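Local coordinates for extracellular solute-binding protein, family 1 (PDB 3OMB), which probably captures a solute, likely a carbohydrate, outside the cell for import by an ABC transporter, and binds a magnesium ion, at residues 44-49 / 98-103; 149-154 / 350-355. All blocks are in the same frame, centred on the assembly; numbering follows the deposited sequence. Where two conformers were deposited one is given.

Contact 1 (44-49 / 98-103)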
# COMPACT_ATOMS: atom_id res chain seq x y z
N VAL A 44 -5.25 -16.62 19.51
CA VAL A 44 -5.30 -15.73 18.36
C VAL A 44 -4.02 -14.94 18.31
O VAL A 44 -3.73 -14.16 19.22
CB VAL A 44 -6.47 -14.74 18.46
CG1 VAL A 44 -6.52 -13.85 17.20
CG2 VAL A 44 -7.78 -15.47 18.64
N LEU A 45 -3.25 -15.13 17.24
CA LEU A 45 -2.09 -14.30 16.98
C LEU A 45 -2.60 -13.04 16.24
O LEU A 45 -3.43 -13.15 15.35
CB LEU A 45 -1.10 -15.05 16.11
CG LEU A 45 0.02 -14.14 15.60
CD1 LEU A 45 1.28 -14.40 16.37
CD2 LEU A 45 0.19 -14.31 14.11
N VAL A 46 -2.12 -11.86 16.63
CA VAL A 46 -2.53 -10.58 16.04
C VAL A 46 -1.31 -9.65 15.89
O VAL A 46 -0.62 -9.34 16.86
CB VAL A 46 -3.68 -9.88 16.85
CG1 VAL A 46 -3.30 -9.67 18.34
CG2 VAL A 46 -4.07 -8.57 16.20
N LYS A 47 -1.07 -9.24 14.67
CA LYS A 47 -0.04 -8.25 14.38
C LYS A 47 -0.56 -6.87 14.75
O LYS A 47 -1.73 -6.56 14.49
CB LYS A 47 0.31 -8.29 12.90
CG LYS A 47 1.57 -7.50 12.54
CD LYS A 47 1.67 -7.33 11.04
CE LYS A 47 2.55 -8.39 10.43
NZ LYS A 47 2.35 -8.42 8.95
N LYS A 48 0.31 -6.06 15.36
CA LYS A 48 -0.02 -4.72 15.88
C LYS A 48 0.94 -3.65 15.35
O LYS A 48 2.08 -3.96 14.97
CB LYS A 48 0.08 -4.71 17.41
CG LYS A 48 -0.63 -5.85 18.15
CD LYS A 48 -2.16 -5.66 18.19
CE LYS A 48 -2.58 -4.43 19.00
NZ LYS A 48 -2.11 -4.44 20.41
N ASN A 49 0.50 -2.40 15.33
CA ASN A 49 1.42 -1.27 15.19
C ASN A 49 1.88 -0.91 16.61
O ASN A 49 1.11 -1.08 17.57
CB ASN A 49 0.72 -0.07 14.52
CG ASN A 49 0.40 -0.29 13.04
OD1 ASN A 49 1.17 -0.92 12.30
ND2 ASN A 49 -0.74 0.25 12.59
N VAL A 98 -6.29 -18.96 15.50
CA VAL A 98 -6.69 -17.92 14.58
C VAL A 98 -5.50 -16.97 14.44
O VAL A 98 -4.84 -16.64 15.43
CB VAL A 98 -7.95 -17.16 15.09
CG1 VAL A 98 -8.32 -15.96 14.16
CG2 VAL A 98 -9.14 -18.12 15.25
N ASN A 99 -5.22 -16.54 13.21
CA ASN A 99 -4.06 -15.72 12.95
C ASN A 99 -4.45 -14.51 12.13
O ASN A 99 -4.99 -14.64 11.03
CB ASN A 99 -3.00 -16.54 12.23
CG ASN A 99 -2.58 -17.75 13.01
OD1 ASN A 99 -1.68 -17.67 13.82
ND2 ASN A 99 -3.25 -18.87 12.79
N LEU A 100 -4.17 -13.34 12.69
CA LEU A 100 -4.51 -12.07 12.06
C LEU A 100 -3.26 -11.40 11.51
O LEU A 100 -2.38 -11.00 12.26
CB LEU A 100 -5.25 -11.14 13.05
CG LEU A 100 -6.43 -11.74 13.83
CD1 LEU A 100 -7.14 -10.67 14.65
CD2 LEU A 100 -7.44 -12.47 12.93
N ASN A 101 -3.20 -11.29 10.18
CA ASN A 101 -2.05 -10.76 9.47
C ASN A 101 -0.77 -11.47 9.88
O ASN A 101 0.27 -10.84 10.03
CB ASN A 101 -1.91 -9.24 9.66
CG ASN A 101 -2.91 -8.45 8.85
OD1 ASN A 101 -2.93 -8.52 7.63
ND2 ASN A 101 -3.74 -7.68 9.53
N GLY A 102 -0.87 -12.78 10.07
CA GLY A 102 0.30 -13.59 10.43
C GLY A 102 0.95 -14.21 9.21
O GLY A 102 2.16 -14.12 9.06
N TYR A 103 0.14 -14.80 8.34
CA TYR A 103 0.61 -15.66 7.27
C TYR A 103 -0.06 -15.37 5.96
O TYR A 103 -1.16 -14.83 5.93
CB TYR A 103 0.31 -17.11 7.63
CG TYR A 103 0.87 -17.49 8.97
CD1 TYR A 103 2.23 -17.72 9.13
CD2 TYR A 103 0.05 -17.58 10.09
CE1 TYR A 103 2.76 -18.03 10.37
CE2 TYR A 103 0.57 -17.91 11.34
CZ TYR A 103 1.92 -18.14 11.47
OH TYR A 103 2.44 -18.46 12.69
O HOH W 1 -3.70 -7.62 12.71
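Val44 and Val98 lie side by side at the tight end of this contact, their side chains pointing the same way. CG2 of Val44 rests 3.9 Å from CB of Val98. CG1 of Val44 is anti to the backbone N (chi1 -178°), which places it on the side of Leu100, whose CG it meets. CD1 of Leu100 then reaches on to CG2 of Val46 at 4.0 Å. Val44, Val46, Val98 and Leu100 thus share one face of the sheet, and helix 363-373 packs on it through Ala366, Leu369 and Leu373. On the other face, CB of Leu45 touches OD1 of Asn99, and CD2 of Leu45 sits 3.8 Å from CA of Gly102. Trp82 of helix 79-92 also packs on Leu45. The ND2 of Asn99 bonds to the carbonyls of Ala96 and Ser355. The strands run parallel, with helices on both faces, as in the alpha/beta domains of periplasmic-type binding proteins. Strand 41-48 lies between strands 71-78 and 98-100. Leu45 anchors the pairing twice: its N donates to O of Val98, and its O accepts from N of Leu100, each at 2.8 Å. The ladder slackens toward Lys47, whose N is 3.3 Å from O of Leu100. There strand 98-100 ends, and the backbone of Asn101 takes a positive phi; its CB still meets CB of Lys47. The lysine chain bends at chi3 (-96°), which puts CE of Lys47 3.4 Å from O of Asn101. The NZ bond to that oxygen is weak. Lys47 and Asn101 are partly exposed here. A water spans them, donating to O of Lys47 and accepting from ND2 of Asn101 at 3.2 Å.

Contact 2 (149-154 / 350-355)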
# COMPACT_ATOMS: atom_id res chain seq x y z
N ILE A 149 -9.01 -21.66 -0.03
CA ILE A 149 -8.95 -20.38 0.67
C ILE A 149 -8.18 -20.59 1.95
O ILE A 149 -8.70 -21.15 2.92
CB ILE A 149 -10.35 -19.85 0.99
CG1 ILE A 149 -11.16 -19.62 -0.28
CG2 ILE A 149 -10.25 -18.54 1.82
CD1 ILE A 149 -12.65 -19.23 0.01
N TYR A 150 -6.92 -20.17 1.95
CA TYR A 150 -6.08 -20.36 3.11
C TYR A 150 -5.92 -19.08 3.91
O TYR A 150 -5.65 -19.12 5.10
CB TYR A 150 -4.71 -20.89 2.68
CG TYR A 150 -4.73 -22.36 2.35
CD1 TYR A 150 -5.24 -23.29 3.28
CD2 TYR A 150 -4.23 -22.84 1.14
CE1 TYR A 150 -5.24 -24.64 3.00
CE2 TYR A 150 -4.23 -24.20 0.86
CZ TYR A 150 -4.74 -25.09 1.79
OH TYR A 150 -4.77 -26.43 1.53
N ALA A 151 -6.12 -17.94 3.25
CA ALA A 151 -5.90 -16.65 3.87
C ALA A 151 -6.91 -15.68 3.31
O ALA A 151 -6.86 -15.36 2.14
CB ALA A 151 -4.46 -16.14 3.60
N ILE A 152 -7.82 -15.22 4.16
CA ILE A 152 -8.87 -14.31 3.71
C ILE A 152 -8.37 -12.87 3.76
O ILE A 152 -7.70 -12.46 4.72
CB ILE A 152 -10.15 -14.49 4.55
CG1 ILE A 152 -10.45 -16.00 4.63
CG2 ILE A 152 -11.32 -13.68 3.97
CD1 ILE A 152 -11.85 -16.39 5.11
N ALA A 153 -8.71 -12.12 2.71
CA ALA A 153 -8.36 -10.71 2.63
C ALA A 153 -9.19 -9.88 3.61
O ALA A 153 -10.14 -10.36 4.24
CB ALA A 153 -8.57 -10.20 1.18
N ASP A 154 -8.82 -8.61 3.72
CA ASP A 154 -9.61 -7.66 4.51
C ASP A 154 -9.82 -6.37 3.71
O ASP A 154 -9.16 -6.13 2.70
CB ASP A 154 -8.92 -7.40 5.84
CG ASP A 154 -7.43 -7.20 5.67
OD1 ASP A 154 -7.04 -6.11 5.18
OD2 ASP A 154 -6.66 -8.13 6.03
N SER A 350 -6.65 -5.78 1.09
CA SER A 350 -5.32 -6.18 1.50
C SER A 350 -5.33 -7.70 1.68
O SER A 350 -6.21 -8.23 2.35
CB SER A 350 -4.95 -5.45 2.79
OG SER A 350 -3.86 -6.07 3.44
N PRO A 351 -4.37 -8.41 1.05
CA PRO A 351 -4.47 -9.87 1.09
C PRO A 351 -4.00 -10.40 2.43
O PRO A 351 -3.41 -9.66 3.21
CB PRO A 351 -3.53 -10.33 -0.03
CG PRO A 351 -3.01 -9.09 -0.71
CD PRO A 351 -3.24 -7.94 0.22
N ALA A 352 -4.31 -11.67 2.69
CA ALA A 352 -3.73 -12.42 3.81
C ALA A 352 -4.01 -11.86 5.21
O ALA A 352 -3.10 -11.71 6.02
CB ALA A 352 -2.21 -12.60 3.58
N GLY A 353 -5.26 -11.58 5.50
CA GLY A 353 -5.63 -11.10 6.82
C GLY A 353 -5.93 -12.22 7.80
O GLY A 353 -5.38 -12.23 8.90
N LEU A 354 -6.80 -13.16 7.42
CA LEU A 354 -7.17 -14.25 8.31
C LEU A 354 -6.77 -15.65 7.86
O LEU A 354 -7.05 -16.04 6.74
CB LEU A 354 -8.68 -14.22 8.60
CG LEU A 354 -9.06 -15.09 9.81
CD1 LEU A 354 -9.78 -14.33 10.87
CD2 LEU A 354 -9.87 -16.27 9.32
N SER A 355 -6.11 -16.39 8.76
CA SER A 355 -5.82 -17.81 8.56
C SER A 355 -6.08 -18.62 9.84
O SER A 355 -5.87 -18.14 10.96
CB SER A 355 -4.38 -18.02 8.06
OG SER A 355 -3.42 -17.36 8.87
O HOH W 2 -4.04 -7.96 5.51
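Tyr150 and Ser355 meet where a short antiparallel pairing with a classic beta bulge begins. The carbonyl O of Tyr150 lies 3.4 Å from CB of Ser355. The Tyr150 ring takes no part in the contact and meets Tyr109 edge to face. At Ala151 the contact is small and apolar. Its CB lies close to CA of Ala352, and its CA points a hydrogen at O of Leu354. Ile152 carries the bulge. Its N donates to O of Leu354 at 2.8 Å, in the carbonyl plane on a lone pair. Its O is gripped by two donors. The N of Leu354 comes in the carbonyl plane, while the N of Gly353, at 2.7 Å, is tilted 32° from it. Two residues, Gly353 and Leu354, thus stand opposite the single Ile152, which defines the bulge. CB of Ile152 and CB of Leu354 pack against each other, while Val128 and Phe132 of helix 126-134 pack on the isoleucine. At Ala153 the CB lies 3.3 Å from O of Ser350, and the N bonds outward to OG of Ser142. Asp154 pairs with Ser350 through both backbone bonds, each 3.0 Å long. With chi1 at 44°, CG of Asp154 stands near O of Ser350, and its two oxygens part. One carboxylate oxygen, OD1, touches CB of Ser350; the other, OD2, lies 3.2 Å from CA of Gly353. An alanine at Asp154 would probably leave the water between OD2 and Ser350 without its carboxylate acceptor and open a gap beside Gly353. That water donates to OD2 of Asp154 at 2.7 Å and lies 2.8 Å from OG of Ser350.

Contacts 1 and 2 have centres 11 Å apart and join through one sheet. Strand 98-100 pairs in parallel with 41-48 in contact 1, and strand 352-356 runs antiparallel along its other edge. Two probable hydrogen bonds tie them: N of Asn99 to O of Ser355 at 2.8 Å, and N of Asn101 to O of Gly353 at 2.7 Å. Leu354 also packs on Val98 and Leu100. Before the corner at Pro351, strand 349-350 belongs to a separate two-stranded sheet with 152-155, so contact 2 links the two sheets. Both contacts lie away from the magnesium site formed by Asp199, Asn201, Asn203, Gln205, Asp207 and Glu208.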